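Local coordinates for aspartate aminotransferase, mitochondrial (Trypanosoma brucei brucei, PDB 4W5K), which catalyses the pyridoxal-phosphate-dependent transfer of the amino group between aspartate and 2-oxoglutarate, working as a homodimer, at the interface of chains A and B. Residues are numbered along the deposited sequence; one frame, centred on the assembly and turned at random. Chains: chain A/B, Aspartate aminotransferase, mitochondrial.

The interface of chains A and B. Residues chain A 47, 51, 248-249, 252, 288; chain B 60, 287, 291.
A methionine-in-pocket contact forms this part of the homodimer interface: B:Met60, from a loop of one subunit, enters a pocket of the other lined by aliphatic side chains, a backbone carbonyl, a phenol and an imidazole. It buries 108 Å² of its surface there. Its CG is anti to the carbonyl carbon (chi1 -69°), and the chain runs extended beyond it, which carries SD and the terminal methyl toward A:Val47, A:Val51 and A:Tyr288. B:Met60 CE meets A:Val51 CG1 tip to tip at 3.8 Å. A:Val47 CG1 and the phenol oxygen OH of A:Tyr288 also touch this methyl, from side chains that cross the methionine at about a right angle. One atom nearer the backbone, the thioether B:Met60 SD lies 3.4 Å from the carbonyl O of A:Gly248. A:Leu249 runs alongside the methionine, with A:Leu249 CD2 3.9 Å from B:Met60 SD.

A:His252 stands between B:Met60 and B:Trp291. SD lies in the imidazole plane, at the edge by CD2; CD2 and NE2 also meet B:Met60 CG. The adjoining NE2 and CE1 meet the indole rim, A:His252 CE1 lying 3.6 Å from B:Trp291 CZ3. The planes stand at 88°, edge to face. A:Tyr288 CD1 sits over one imidazole face, which probably steadies the ring's tilt. B:Leu287 CB backs one indole face.

The two-fold symmetry repeats the patch with chains exchanged. The B:Met60 loop leads to B:Tyr62, which by family precedent reaches the cofactor of chain A, bound also by A:Arg253; the contact may help place this shared active site. In the fold, that loop meets 3-10 helix 250-252 and the start of helix 287-297 of chain A, beside helix 287-298 of chain B.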
# COMPACT_ATOMS: atom_id res chain seq x y z
N VAL A 47 18.92 9.40 -6.96
CA VAL A 47 17.72 10.22 -6.79
C VAL A 47 17.74 11.28 -7.89
O VAL A 47 18.70 12.04 -8.01
CB VAL A 47 17.69 10.92 -5.41
CG1 VAL A 47 16.43 11.79 -5.29
CG2 VAL A 47 17.71 9.90 -4.29
N VAL A 51 13.16 14.92 -9.32
CA VAL A 51 12.46 14.50 -8.11
C VAL A 51 12.86 15.40 -6.92
O VAL A 51 12.01 15.78 -6.11
CB VAL A 51 12.73 12.99 -7.84
CG1 VAL A 51 12.21 12.55 -6.49
CG2 VAL A 51 12.04 12.15 -8.94
N GLY A 248 12.68 6.65 -10.18
CA GLY A 248 13.53 6.27 -9.07
C GLY A 248 12.77 6.29 -7.73
O GLY A 248 13.36 6.52 -6.68
N LEU A 249 11.47 6.03 -7.80
CA LEU A 249 10.59 6.15 -6.61
C LEU A 249 10.27 4.83 -5.94
O LEU A 249 9.34 4.77 -5.12
CB LEU A 249 9.27 6.84 -6.98
CG LEU A 249 9.33 8.34 -7.25
CD1 LEU A 249 8.02 8.81 -7.86
CD2 LEU A 249 9.64 9.12 -5.97
N HIS A 252 8.70 4.31 -2.49
CA HIS A 252 7.54 5.13 -2.15
C HIS A 252 6.20 4.55 -2.66
O HIS A 252 5.13 5.05 -2.30
CB HIS A 252 7.78 6.56 -2.65
CG HIS A 252 8.77 7.31 -1.82
ND1 HIS A 252 8.59 7.53 -0.47
CD2 HIS A 252 9.96 7.88 -2.13
CE1 HIS A 252 9.61 8.23 0.01
NE2 HIS A 252 10.46 8.45 -0.99
N TYR A 288 3.26 10.41 -1.25
CA TYR A 288 4.55 11.02 -1.63
C TYR A 288 4.87 10.88 -3.11
O TYR A 288 5.17 11.86 -3.80
CB TYR A 288 5.68 10.43 -0.79
CG TYR A 288 7.03 11.09 -1.02
CD1 TYR A 288 7.90 10.60 -1.98
CD2 TYR A 288 7.41 12.19 -0.28
CE1 TYR A 288 9.12 11.18 -2.19
CE2 TYR A 288 8.64 12.78 -0.49
CZ TYR A 288 9.48 12.27 -1.45
OH TYR A 288 10.72 12.82 -1.69
N MET B 60 15.94 5.82 -1.76
CA MET B 60 14.55 5.49 -2.12
C MET B 60 14.43 4.02 -2.54
O MET B 60 13.38 3.62 -3.08
CB MET B 60 14.03 6.40 -3.26
CG MET B 60 13.81 7.86 -2.87
SD MET B 60 13.08 8.82 -4.21
CE MET B 60 13.06 10.44 -3.45
N LEU B 287 8.03 3.89 2.23
CA LEU B 287 9.09 4.32 3.15
C LEU B 287 8.74 5.47 4.08
O LEU B 287 9.23 5.52 5.22
CB LEU B 287 10.31 4.75 2.36
CG LEU B 287 11.01 3.69 1.51
CD1 LEU B 287 11.86 4.39 0.43
CD2 LEU B 287 11.87 2.77 2.36
N TRP B 291 10.01 6.02 7.92
CA TRP B 291 11.16 6.89 8.20
C TRP B 291 10.86 7.83 9.36
O TRP B 291 11.66 7.96 10.29
CB TRP B 291 11.51 7.74 6.99
CG TRP B 291 12.29 7.07 5.88
CD1 TRP B 291 13.07 5.95 5.96
CD2 TRP B 291 12.38 7.54 4.54
NE1 TRP B 291 13.63 5.69 4.72
CE2 TRP B 291 13.22 6.66 3.84
CE3 TRP B 291 11.83 8.65 3.87
CZ2 TRP B 291 13.56 6.86 2.49
CZ3 TRP B 291 12.15 8.83 2.53
CH2 TRP B 291 13.01 7.94 1.86